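Local coordinates for protein halogenase (Chondromyces crocatus, PDB 3E1T) that probably chlorinates a precursor of the myxobacterial natural product chondrochloren, acting as a flavin-dependent halogenase with bound FAD, at residues A[107-110]-A[111-114]; A[274-278]-A[279-283]; A[113-116]-A[117-121]; A[213-217]-A[218-222]. All coordinates share one frame; numbering follows the deposited sequence.

Interaction 1 (A[107-110]-A[111-114]). With FAD (flavin-adenine dinucleotide), chain C.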
# COMPACT_ATOMS: atom_id res chain seq x y z
N GLN A 107 -7.33 -0.84 -12.78
CA GLN A 107 -8.00 -1.49 -11.67
C GLN A 107 -7.83 -2.98 -11.89
O GLN A 107 -8.36 -3.53 -12.86
CB GLN A 107 -9.50 -1.15 -11.64
CG GLN A 107 -9.85 0.32 -11.79
CD GLN A 107 -9.64 1.13 -10.52
OE1 GLN A 107 -8.82 0.78 -9.67
NE2 GLN A 107 -10.39 2.23 -10.39
N VAL A 108 -7.09 -3.64 -11.00
CA VAL A 108 -6.66 -5.01 -11.28
C VAL A 108 -7.23 -6.04 -10.33
O VAL A 108 -7.35 -5.80 -9.13
CB VAL A 108 -5.12 -5.14 -11.32
CG1 VAL A 108 -4.52 -4.08 -12.24
CG2 VAL A 108 -4.50 -5.05 -9.91
N GLU A 109 -7.58 -7.19 -10.89
CA GLU A 109 -7.80 -8.38 -10.10
C GLU A 109 -6.42 -8.82 -9.66
O GLU A 109 -5.55 -9.13 -10.48
CB GLU A 109 -8.48 -9.46 -10.94
CG GLU A 109 -9.99 -9.30 -11.01
CD GLU A 109 -10.61 -10.13 -12.11
OE1 GLU A 109 -10.66 -9.64 -13.27
OE2 GLU A 109 -11.06 -11.26 -11.81
N ARG A 110 -6.19 -8.80 -8.35
CA ARG A 110 -4.85 -9.05 -7.82
C ARG A 110 -4.36 -10.47 -8.11
O ARG A 110 -3.19 -10.68 -8.40
CB ARG A 110 -4.82 -8.77 -6.33
CG ARG A 110 -3.48 -8.36 -5.85
CD ARG A 110 -3.08 -7.01 -6.40
NE ARG A 110 -2.12 -6.35 -5.53
CZ ARG A 110 -1.48 -6.91 -4.50
NH1 ARG A 110 -1.64 -8.19 -4.19
NH2 ARG A 110 -0.64 -6.19 -3.80
N ALA A 111 -5.28 -11.43 -8.04
CA ALA A 111 -5.00 -12.82 -8.42
C ALA A 111 -4.28 -12.87 -9.77
O ALA A 111 -3.19 -13.44 -9.87
CB ALA A 111 -6.30 -13.64 -8.45
N ARG A 112 -4.90 -12.25 -10.79
CA ARG A 112 -4.37 -12.22 -12.16
C ARG A 112 -3.14 -11.34 -12.28
O ARG A 112 -2.24 -11.63 -13.06
CB ARG A 112 -5.39 -11.66 -13.14
CG ARG A 112 -6.80 -12.21 -13.06
CD ARG A 112 -7.67 -11.47 -14.09
NE ARG A 112 -7.03 -11.46 -15.41
CZ ARG A 112 -7.18 -10.51 -16.33
NH1 ARG A 112 -7.97 -9.46 -16.11
NH2 ARG A 112 -6.55 -10.61 -17.49
N PHE A 113 -3.15 -10.23 -11.55
CA PHE A 113 -2.06 -9.26 -11.64
C PHE A 113 -0.78 -9.80 -11.00
O PHE A 113 0.30 -9.70 -11.60
CB PHE A 113 -2.49 -7.94 -10.99
CG PHE A 113 -1.44 -6.88 -11.06
CD1 PHE A 113 -1.15 -6.24 -12.26
CD2 PHE A 113 -0.74 -6.49 -9.92
CE1 PHE A 113 -0.18 -5.25 -12.33
CE2 PHE A 113 0.23 -5.50 -9.97
CZ PHE A 113 0.51 -4.88 -11.19
N ASP A 114 -0.88 -10.35 -9.79
CA ASP A 114 0.27 -10.93 -9.11
C ASP A 114 0.81 -12.11 -9.92
O ASP A 114 2.01 -12.21 -10.14
CB ASP A 114 -0.08 -11.39 -7.69
CG ASP A 114 -0.42 -10.23 -6.75
OD1 ASP A 114 -0.39 -9.07 -7.19
OD2 ASP A 114 -0.71 -10.49 -5.56
PA FAD C . 1.45 -9.08 -0.44
O1A FAD C . 0.66 -8.62 -1.64
O2A FAD C . 0.65 -9.30 0.80
O5B FAD C . 2.16 -10.47 -0.85
C5B FAD C . 3.04 -11.15 0.05
C4B FAD C . 3.17 -12.61 -0.38
O4B FAD C . 3.93 -13.34 0.55
C3B FAD C . 1.80 -13.29 -0.44
O3B FAD C . 1.65 -13.84 -1.73
C2B FAD C . 1.85 -14.39 0.60
O2B FAD C . 1.24 -15.55 0.11
C1B FAD C . 3.35 -14.60 0.78
N9A FAD C . 3.76 -15.07 2.11
C8A FAD C . 3.26 -14.74 3.35
N7A FAD C . 3.98 -15.41 4.28
C5A FAD C . 4.94 -16.15 3.66
C6A FAD C . 5.93 -17.03 4.12
N6A FAD C . 6.01 -17.38 5.41
N1A FAD C . 6.76 -17.63 3.21
C2A FAD C . 6.60 -17.42 1.86
N3A FAD C . 5.61 -16.57 1.42
C4A FAD C . 4.80 -15.94 2.30
N1 FAD C . -3.02 -1.07 -2.38
C2 FAD C . -3.18 -0.50 -3.61
O2 FAD C . -2.17 -0.31 -4.29
N3 FAD C . -4.44 -0.16 -4.05
C4 FAD C . -5.56 -0.39 -3.26
O4 FAD C . -6.69 -0.11 -3.65
C4X FAD C . -5.40 -0.96 -2.00
N5 FAD C . -6.48 -1.21 -1.18
C5X FAD C . -6.29 -1.78 0.06
C6 FAD C . -7.38 -2.03 0.91
C7 FAD C . -7.17 -2.61 2.17
C7M FAD C . -8.32 -2.66 3.14
C8 FAD C . -5.88 -2.94 2.59
C8M FAD C . -5.59 -3.37 4.01
C9 FAD C . -4.80 -2.70 1.74
C9A FAD C . -5.00 -2.12 0.48
N10 FAD C . -3.91 -1.90 -0.34
C10 FAD C . -4.10 -1.31 -1.57
C1' FAD C . -2.52 -2.36 0.06
C2' FAD C . -2.05 -3.63 -0.65
O2' FAD C . -2.89 -4.70 -0.24
C3' FAD C . -0.60 -3.97 -0.28
O3' FAD C . 0.16 -2.80 -0.09
C4' FAD C . 0.16 -4.80 -1.31
O4' FAD C . -0.49 -6.04 -1.50
C5' FAD C . 1.58 -5.04 -0.82
O5' FAD C . 2.18 -6.05 -1.59
P FAD C . 3.34 -6.98 -0.98
O1P FAD C . 4.13 -7.58 -2.13
O2P FAD C . 4.25 -6.19 -0.09
O3P FAD C . 2.59 -8.04 -0.06
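Arg-110 and Asp-114, one turn apart at the start of helix 110-123, form a salt bridge beside the FAD, with Arg-110 NH1 2.8 Å from Asp-114 OD2. Arg-110 sends CG anti to its own N (chi1 -152°) and then bends at chi2, which swings the guanidinium away from the helix body and over to the cofactor. Its plane stands 57° from the carboxylate; Asp-114 OD1 lies over one guanidinium face, while FAD O4' and O1A sit at the edge. Arg-110 NH1 gives FAD O1A a weak hydrogen bond of 3.5 Å, and Arg-110 NH2 approaches FAD O4' so closely that the exact geometry there is doubtful. Asp-114 OD2 also takes a salt bridge from Arg-43, so one carboxylate oxygen serves two arginines. With an alanine here, both guanidinium groups would probably lose this shared acceptor, and that of Arg-110 would be less firmly fixed in its rotation. From the loop just before the helix, Val-108 CG2 rests 3.7 Å from Phe-113 CB, and Val-108 CG1 reaches ring atom CD1. Glu-109 OE1 lies at the edge of the Arg-112 guanidinium, a long salt bridge of 3.9 Å to Arg-112 NH1; Arg-112 NH2 is bonded to Ala-71 O. The backbone begins its helical pattern here, Phe-113 N bonding to Glu-109 O at 2.8 Å and Asp-114 N to Arg-110 O at 2.7 Å. With Glu-109 at the N-cap, this is a helix N-terminus that lends an arginine to the FAD pocket.

Interaction 2 (A[274-278]-A[279-283]). With FAD (flavin-adenine dinucleotide), chain C.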
# COMPACT_ATOMS: atom_id res chain seq x y z
N THR A 274 -20.17 -17.22 -4.40
CA THR A 274 -19.27 -18.36 -4.62
C THR A 274 -17.90 -17.94 -5.15
O THR A 274 -17.73 -16.82 -5.63
CB THR A 274 -19.88 -19.42 -5.58
OG1 THR A 274 -19.98 -18.89 -6.90
CG2 THR A 274 -21.27 -19.88 -5.09
N GLY A 275 -16.92 -18.84 -5.04
CA GLY A 275 -15.55 -18.56 -5.46
C GLY A 275 -14.81 -17.65 -4.49
O GLY A 275 -15.26 -17.45 -3.36
N ASP A 276 -13.68 -17.11 -4.94
CA ASP A 276 -12.82 -16.25 -4.13
C ASP A 276 -13.45 -14.90 -3.82
O ASP A 276 -13.10 -14.28 -2.82
CB ASP A 276 -11.47 -16.01 -4.83
CG ASP A 276 -10.42 -17.06 -4.48
OD1 ASP A 276 -10.29 -17.44 -3.29
OD2 ASP A 276 -9.71 -17.49 -5.41
N TYR A 277 -14.37 -14.45 -4.67
CA TYR A 277 -15.01 -13.14 -4.51
C TYR A 277 -16.37 -13.24 -3.80
O TYR A 277 -17.08 -12.25 -3.66
CB TYR A 277 -15.17 -12.46 -5.87
CG TYR A 277 -13.88 -12.25 -6.63
CD1 TYR A 277 -13.03 -11.19 -6.32
CD2 TYR A 277 -13.52 -13.10 -7.67
CE1 TYR A 277 -11.86 -10.98 -7.02
CE2 TYR A 277 -12.35 -12.90 -8.38
CZ TYR A 277 -11.52 -11.84 -8.05
OH TYR A 277 -10.37 -11.65 -8.75
N GLY A 278 -16.70 -14.45 -3.33
CA GLY A 278 -17.97 -14.70 -2.67
C GLY A 278 -17.89 -14.54 -1.17
O GLY A 278 -18.89 -14.64 -0.46
N GLU A 279 -16.68 -14.29 -0.68
CA GLU A 279 -16.46 -14.13 0.74
C GLU A 279 -16.39 -12.64 1.08
O GLU A 279 -16.07 -11.81 0.23
CB GLU A 279 -15.17 -14.86 1.13
CG GLU A 279 -15.32 -15.80 2.34
CD GLU A 279 -16.13 -17.06 2.03
OE1 GLU A 279 -15.70 -17.87 1.16
OE2 GLU A 279 -17.20 -17.26 2.66
N ILE A 280 -16.73 -12.29 2.32
CA ILE A 280 -16.43 -10.94 2.78
C ILE A 280 -15.37 -10.98 3.88
O ILE A 280 -15.53 -11.66 4.90
CB ILE A 280 -17.70 -10.09 3.14
CG1 ILE A 280 -17.78 -9.77 4.63
CG2 ILE A 280 -19.00 -10.67 2.54
CD1 ILE A 280 -18.59 -8.53 4.90
N ARG A 281 -14.26 -10.28 3.63
CA ARG A 281 -13.09 -10.36 4.51
C ARG A 281 -12.99 -9.15 5.44
O ARG A 281 -13.61 -8.12 5.19
CB ARG A 281 -11.80 -10.44 3.70
CG ARG A 281 -11.87 -11.12 2.32
CD ARG A 281 -12.00 -12.62 2.38
NE ARG A 281 -11.19 -13.30 1.36
CZ ARG A 281 -11.51 -13.44 0.08
NH1 ARG A 281 -12.63 -12.92 -0.41
NH2 ARG A 281 -10.69 -14.10 -0.73
N ILE A 282 -12.19 -9.29 6.49
CA ILE A 282 -11.83 -8.17 7.34
C ILE A 282 -10.31 -7.97 7.38
O ILE A 282 -9.54 -8.95 7.38
CB ILE A 282 -12.43 -8.30 8.78
CG1 ILE A 282 -12.33 -6.95 9.52
CG2 ILE A 282 -11.73 -9.41 9.58
CD1 ILE A 282 -13.10 -6.87 10.81
N ARG A 283 -9.87 -6.71 7.38
CA ARG A 283 -8.49 -6.35 7.64
C ARG A 283 -8.45 -5.30 8.75
O ARG A 283 -9.16 -4.31 8.72
CB ARG A 283 -7.79 -5.84 6.39
CG ARG A 283 -7.35 -6.93 5.41
CD ARG A 283 -6.14 -7.76 5.92
NE ARG A 283 -4.97 -6.92 6.21
CZ ARG A 283 -4.15 -6.43 5.28
NH1 ARG A 283 -4.34 -6.69 4.00
NH2 ARG A 283 -3.12 -5.68 5.65
PA FAD C . 1.45 -9.08 -0.44
O1A FAD C . 0.66 -8.62 -1.64
O2A FAD C . 0.65 -9.30 0.80
O5B FAD C . 2.16 -10.47 -0.85
C5B FAD C . 3.04 -11.15 0.05
C4B FAD C . 3.17 -12.61 -0.38
O4B FAD C . 3.93 -13.34 0.55
C3B FAD C . 1.80 -13.29 -0.44
O3B FAD C . 1.65 -13.84 -1.73
C2B FAD C . 1.85 -14.39 0.60
O2B FAD C . 1.24 -15.55 0.11
C1B FAD C . 3.35 -14.60 0.78
N9A FAD C . 3.76 -15.07 2.11
C8A FAD C . 3.26 -14.74 3.35
N7A FAD C . 3.98 -15.41 4.28
C5A FAD C . 4.94 -16.15 3.66
C6A FAD C . 5.93 -17.03 4.12
N6A FAD C . 6.01 -17.38 5.41
N1A FAD C . 6.76 -17.63 3.21
C2A FAD C . 6.60 -17.42 1.86
N3A FAD C . 5.61 -16.57 1.42
C4A FAD C . 4.80 -15.94 2.30
N1 FAD C . -3.02 -1.07 -2.38
C2 FAD C . -3.18 -0.50 -3.61
O2 FAD C . -2.17 -0.31 -4.29
N3 FAD C . -4.44 -0.16 -4.05
C4 FAD C . -5.56 -0.39 -3.26
O4 FAD C . -6.69 -0.11 -3.65
C4X FAD C . -5.40 -0.96 -2.00
N5 FAD C . -6.48 -1.21 -1.18
C5X FAD C . -6.29 -1.78 0.06
C6 FAD C . -7.38 -2.03 0.91
C7 FAD C . -7.17 -2.61 2.17
C7M FAD C . -8.32 -2.66 3.14
C8 FAD C . -5.88 -2.94 2.59
C8M FAD C . -5.59 -3.37 4.01
C9 FAD C . -4.80 -2.70 1.74
C9A FAD C . -5.00 -2.12 0.48
N10 FAD C . -3.91 -1.90 -0.34
C10 FAD C . -4.10 -1.31 -1.57
C1' FAD C . -2.52 -2.36 0.06
C2' FAD C . -2.05 -3.63 -0.65
O2' FAD C . -2.89 -4.70 -0.24
C3' FAD C . -0.60 -3.97 -0.28
O3' FAD C . 0.16 -2.80 -0.09
C4' FAD C . 0.16 -4.80 -1.31
O4' FAD C . -0.49 -6.04 -1.50
C5' FAD C . 1.58 -5.04 -0.82
O5' FAD C . 2.18 -6.05 -1.59
P FAD C . 3.34 -6.98 -0.98
O1P FAD C . 4.13 -7.58 -2.13
O2P FAD C . 4.25 -6.19 -0.09
O3P FAD C . 2.59 -8.04 -0.06
O HOH W 1 -18.33 -10.80 -1.78
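Arg-281 reaches back from the start of strand 281-284 to the carbonyl of Asp-276, inside the type I turn that runs from Gly-275 to Gly-278. Its CB stands on the strand, and CG lies beside the backbone N (chi1 -30°). The chain, which touches Tyr-193 of strand 189-197, then bends at chi2 and again at chi3, carrying CD and NE round until the edge of the guanidinium meets the turn. Contact with the turn begins at Arg-281 CZ, 3.4 Å from Asp-276 O, and both terminal nitrogens grip that one oxygen. Arg-281 NH1 makes the stronger bond to Asp-276 O, 2.8 Å and nearly along the C=O axis, with the oxygen tilted 18° from the guanidinium plane. Arg-281 NH2 adds a weak one of 3.2 Å to the same Asp-276 O. The Asp-276 carboxylate is near as well, but Asp-276 OD1 stays 4.2 Å from Arg-281 NH2, beyond a salt bridge. The turn itself is closed by a weak bond from Gly-278 N to Gly-275 O. A water bridges the carbonyls of Tyr-277 and Glu-279, 2.7 Å from Tyr-277 O. Two residues further along, Arg-283 lays one guanidinium face against the FAD, Arg-283 NH1 lying 3.5 Å from the methyl carbon C8M. The two arginines thus do different chemistry: Arg-281 ties a surface turn to the strand through a neutral carbonyl, with the aspartate charge probably adding only a diffuse attraction, whereas Arg-283 meets the flavin by packing on a methyl group.

Interaction 3 (A[113-116]-A[117-121]); sequences FDDM and LLRNS
Phe-113 and Leu-117, one turn apart on helix 110-123, make the apolar part of this contact. Leu-117 CG sits over one face of the Phe-113 ring in a CH-pi contact, 4.3 Å from the centroid and 16° off the ring normal, and Leu-117 CD1 touches Phe-113 CE2 at 3.4 Å. The phenylalanine, with CG anti to the backbone N (chi1 -179°), turns its ring to where the leucine can lie over that face. Beyond the pair lie Met-68 of helix 65-69, against Phe-113, and Pro-17 and Ser-20 of helix 17-27, against Leu-117. The ionic part is Asp-115 with Arg-119. Arg-119 NH1 donates to Asp-115 OD1 at 2.7 Å, the oxygen lying in the guanidinium plane at its edge, while the carboxylate is turned 73° to that plane. The bend at chi2 brings Arg-119 CD to 3.3 Å from Asp-115 OD1, and the further bend at chi3 turns the guanidinium back to the carboxylate; Leu-118 CB lies over the centre of one guanidinium face. Arg-119 NH2 forms further salt bridges with Glu-122 and Glu-130. Backbone bonds of the usual i to i+4 kind join the turns, among them Arg-119 N to Asp-115 O at 2.9 Å and Asn-120 N to Met-116 O at 3.2 Å. The two pairs thus differ in kind: Phe-113 and Leu-117 pack without charge, whereas the three carboxylates gathered round Arg-119 probably offset its charge and hold its rotation.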
# COMPACT_ATOMS: atom_id res chain seq x y z
N PHE A 113 -3.15 -10.23 -11.55
CA PHE A 113 -2.06 -9.26 -11.64
C PHE A 113 -0.78 -9.80 -11.00
O PHE A 113 0.30 -9.70 -11.60
CB PHE A 113 -2.49 -7.94 -10.99
CG PHE A 113 -1.44 -6.88 -11.06
CD1 PHE A 113 -1.15 -6.24 -12.26
CD2 PHE A 113 -0.74 -6.49 -9.92
CE1 PHE A 113 -0.18 -5.25 -12.33
CE2 PHE A 113 0.23 -5.50 -9.97
CZ PHE A 113 0.51 -4.88 -11.19
N ASP A 114 -0.88 -10.35 -9.79
CA ASP A 114 0.27 -10.93 -9.11
C ASP A 114 0.81 -12.11 -9.92
O ASP A 114 2.01 -12.21 -10.14
CB ASP A 114 -0.08 -11.39 -7.69
CG ASP A 114 -0.42 -10.23 -6.75
OD1 ASP A 114 -0.39 -9.07 -7.19
OD2 ASP A 114 -0.71 -10.49 -5.56
N ASP A 115 -0.09 -12.99 -10.36
CA ASP A 115 0.27 -14.16 -11.20
C ASP A 115 1.02 -13.70 -12.44
O ASP A 115 2.11 -14.19 -12.74
CB ASP A 115 -0.98 -14.97 -11.59
CG ASP A 115 -0.63 -16.29 -12.26
OD1 ASP A 115 0.26 -17.02 -11.76
OD2 ASP A 115 -1.27 -16.61 -13.29
N MET A 116 0.44 -12.74 -13.15
CA MET A 116 1.10 -12.11 -14.29
C MET A 116 2.52 -11.65 -13.93
O MET A 116 3.47 -11.92 -14.66
CB MET A 116 0.23 -10.95 -14.80
CG MET A 116 0.89 -10.07 -15.84
SD MET A 116 -0.25 -8.88 -16.60
CE MET A 116 0.98 -7.68 -17.10
N LEU A 117 2.65 -10.97 -12.79
CA LEU A 117 3.95 -10.50 -12.31
C LEU A 117 4.93 -11.61 -11.95
O LEU A 117 6.14 -11.47 -12.18
CB LEU A 117 3.78 -9.57 -11.08
CG LEU A 117 3.17 -8.17 -11.23
CD1 LEU A 117 2.97 -7.54 -9.84
CD2 LEU A 117 4.00 -7.26 -12.10
N LEU A 118 4.43 -12.69 -11.35
CA LEU A 118 5.31 -13.78 -10.90
C LEU A 118 5.82 -14.60 -12.09
O LEU A 118 6.97 -15.02 -12.11
CB LEU A 118 4.63 -14.69 -9.86
CG LEU A 118 5.54 -15.59 -9.01
CD1 LEU A 118 6.59 -14.82 -8.21
CD2 LEU A 118 4.74 -16.45 -8.07
N ARG A 119 4.94 -14.81 -13.07
CA ARG A 119 5.32 -15.44 -14.34
C ARG A 119 6.44 -14.66 -15.03
O ARG A 119 7.36 -15.26 -15.59
CB ARG A 119 4.09 -15.56 -15.24
CG ARG A 119 3.34 -16.90 -15.16
CD ARG A 119 2.84 -17.25 -13.76
NE ARG A 119 3.89 -17.82 -12.92
CZ ARG A 119 3.69 -18.34 -11.71
NH1 ARG A 119 2.48 -18.37 -11.17
NH2 ARG A 119 4.71 -18.84 -11.02
N ASN A 120 6.38 -13.33 -14.97
CA ASN A 120 7.39 -12.46 -15.56
C ASN A 120 8.73 -12.60 -14.85
O ASN A 120 9.78 -12.44 -15.48
CB ASN A 120 6.94 -10.99 -15.54
CG ASN A 120 7.92 -10.05 -16.25
OD1 ASN A 120 8.27 -10.27 -17.41
ND2 ASN A 120 8.35 -8.99 -15.56
N SER A 121 8.68 -12.87 -13.55
CA SER A 121 9.87 -13.14 -12.74
C SER A 121 10.63 -14.34 -13.30
O SER A 121 11.84 -14.27 -13.52
CB SER A 121 9.50 -13.41 -11.27
OG SER A 121 9.22 -12.21 -10.57

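Interaction 4 (A[213-217]-A[218-222]); sequences AAFQD and GWFWY
A beta hairpin, strands 210-215 and 218-224 joined by a type I turn from Phe-215 to Gly-218, brings Phe-215 over Gly-218 and beside Phe-220. The strands run antiparallel at 151°. Ala-213 and Phe-220 form a hydrogen-bonded pair, Ala-213 N to Phe-220 O 2.9 Å and Phe-220 N to Ala-213 O 2.8 Å. Nearer the turn, Phe-215 N bonds to Gly-218 O at 2.8 Å; the return bond from Gly-218 N to Phe-215 O is weak. On one face of the sheet the Phe-215 and Phe-220 rings meet obliquely, centroids 5.4 Å apart and planes at 35°. Phe-215 takes chi1 70°, CG lying between its N and carbonyl carbon, and this folds the ring back over the turn with Gly-218 N above one face. A serine in place of this phenylalanine would probably uncover the Gly-218 backbone and leave the Phe-220 ring without its aromatic neighbour. The other face carries Ala-214 and Trp-219, whose indole NE1 bonds to Tyr-366. Trp-221, further along the strand, belongs to the FAD pocket, while Asp-217 in the turn is paired with Arg-258. Where the two rings touch, Phe-215 CE2 comes 3.8 Å from Phe-220 CD2.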
# COMPACT_ATOMS: atom_id res chain seq x y z
N ALA A 213 -16.19 7.24 -0.86
CA ALA A 213 -17.29 8.00 -0.31
C ALA A 213 -17.39 7.93 1.22
O ALA A 213 -17.60 6.87 1.80
CB ALA A 213 -18.61 7.56 -0.97
N ALA A 214 -17.25 9.09 1.86
CA ALA A 214 -17.41 9.22 3.30
C ALA A 214 -18.88 9.16 3.72
O ALA A 214 -19.76 9.67 3.02
CB ALA A 214 -16.79 10.52 3.76
N PHE A 215 -19.14 8.50 4.85
CA PHE A 215 -20.46 8.52 5.49
C PHE A 215 -20.27 8.65 7.00
O PHE A 215 -19.16 8.96 7.45
CB PHE A 215 -21.30 7.30 5.10
CG PHE A 215 -20.82 5.99 5.67
CD1 PHE A 215 -21.60 5.30 6.61
CD2 PHE A 215 -19.62 5.42 5.25
CE1 PHE A 215 -21.20 4.09 7.12
CE2 PHE A 215 -19.19 4.19 5.76
CZ PHE A 215 -19.98 3.53 6.70
N GLN A 216 -21.32 8.44 7.80
CA GLN A 216 -21.22 8.81 9.21
C GLN A 216 -20.21 7.98 10.01
O GLN A 216 -19.64 8.48 10.98
CB GLN A 216 -22.58 8.78 9.92
CG GLN A 216 -22.54 9.57 11.22
CD GLN A 216 -23.88 9.69 11.90
OE1 GLN A 216 -24.32 10.80 12.20
NE2 GLN A 216 -24.53 8.55 12.17
N ASP A 217 -20.04 6.72 9.62
CA ASP A 217 -19.20 5.79 10.39
C ASP A 217 -17.85 5.46 9.71
O ASP A 217 -17.12 4.57 10.17
CB ASP A 217 -19.98 4.51 10.71
CG ASP A 217 -20.96 4.68 11.87
OD1 ASP A 217 -21.04 5.77 12.46
OD2 ASP A 217 -21.65 3.70 12.21
N GLY A 218 -17.52 6.17 8.65
CA GLY A 218 -16.28 5.91 7.92
C GLY A 218 -16.40 6.23 6.46
O GLY A 218 -17.00 7.24 6.09
N TRP A 219 -15.82 5.38 5.62
CA TRP A 219 -15.88 5.61 4.18
C TRP A 219 -15.84 4.32 3.38
O TRP A 219 -15.39 3.29 3.88
CB TRP A 219 -14.78 6.59 3.70
CG TRP A 219 -13.36 6.11 3.90
CD1 TRP A 219 -12.62 6.20 5.04
CD2 TRP A 219 -12.52 5.49 2.92
NE1 TRP A 219 -11.37 5.66 4.83
CE2 TRP A 219 -11.28 5.22 3.54
CE3 TRP A 219 -12.69 5.13 1.58
CZ2 TRP A 219 -10.22 4.59 2.87
CZ3 TRP A 219 -11.64 4.52 0.90
CH2 TRP A 219 -10.41 4.25 1.56
N PHE A 220 -16.33 4.39 2.15
CA PHE A 220 -16.38 3.25 1.24
C PHE A 220 -15.42 3.43 0.09
O PHE A 220 -15.21 4.56 -0.38
CB PHE A 220 -17.79 3.11 0.65
CG PHE A 220 -18.70 2.21 1.41
CD1 PHE A 220 -18.67 0.83 1.19
CD2 PHE A 220 -19.61 2.73 2.32
CE1 PHE A 220 -19.53 -0.02 1.89
CE2 PHE A 220 -20.47 1.90 3.03
CZ PHE A 220 -20.44 0.52 2.81
N TRP A 221 -14.82 2.34 -0.37
CA TRP A 221 -14.26 2.32 -1.72
C TRP A 221 -15.16 1.51 -2.64
O TRP A 221 -15.91 0.64 -2.18
CB TRP A 221 -12.81 1.79 -1.75
CG TRP A 221 -12.66 0.29 -1.65
CD1 TRP A 221 -12.87 -0.64 -2.64
CD2 TRP A 221 -12.20 -0.46 -0.50
NE1 TRP A 221 -12.61 -1.91 -2.17
CE2 TRP A 221 -12.18 -1.83 -0.87
CE3 TRP A 221 -11.82 -0.10 0.80
CZ2 TRP A 221 -11.79 -2.84 0.01
CZ3 TRP A 221 -11.42 -1.10 1.68
CH2 TRP A 221 -11.42 -2.46 1.28
N TYR A 222 -15.08 1.81 -3.93
CA TYR A 222 -15.95 1.21 -4.96
C TYR A 222 -15.10 1.15 -6.22
O TYR A 222 -14.92 2.15 -6.91
CB TYR A 222 -17.18 2.10 -5.20
CG TYR A 222 -18.25 1.51 -6.13
CD1 TYR A 222 -19.30 0.77 -5.61
CD2 TYR A 222 -18.22 1.72 -7.51
CE1 TYR A 222 -20.30 0.23 -6.44
CE2 TYR A 222 -19.23 1.19 -8.37
CZ TYR A 222 -20.26 0.45 -7.81
OH TYR A 222 -21.26 -0.08 -8.61

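Overall arrangement
Interactions 1 and 3 both use helix 110-123, the first from the loop before it, and share Phe-113 and Asp-114: interaction 1, partly buried, turns charge toward the cofactor, while interaction 3 is a buried contact in which apolar packing joins an ion pair. Interactions 2 and 4 both reach one large mixed sheet, with centres 19 Å apart, yet differ in setting. The 274-283 turn is a surface contact built on an arginine, a carbonyl and water, whereas the 213-222 hairpin is buried, held by backbone hydrogen bonds and aromatic packing. Interactions 1 and 2 both touch FAD and meet through a probable hydrogen bond between Glu-109 OE2 and Tyr-277 OH, 3.2 Å apart. Interaction 3 lies farthest from interaction 4, their centres 32 Å apart.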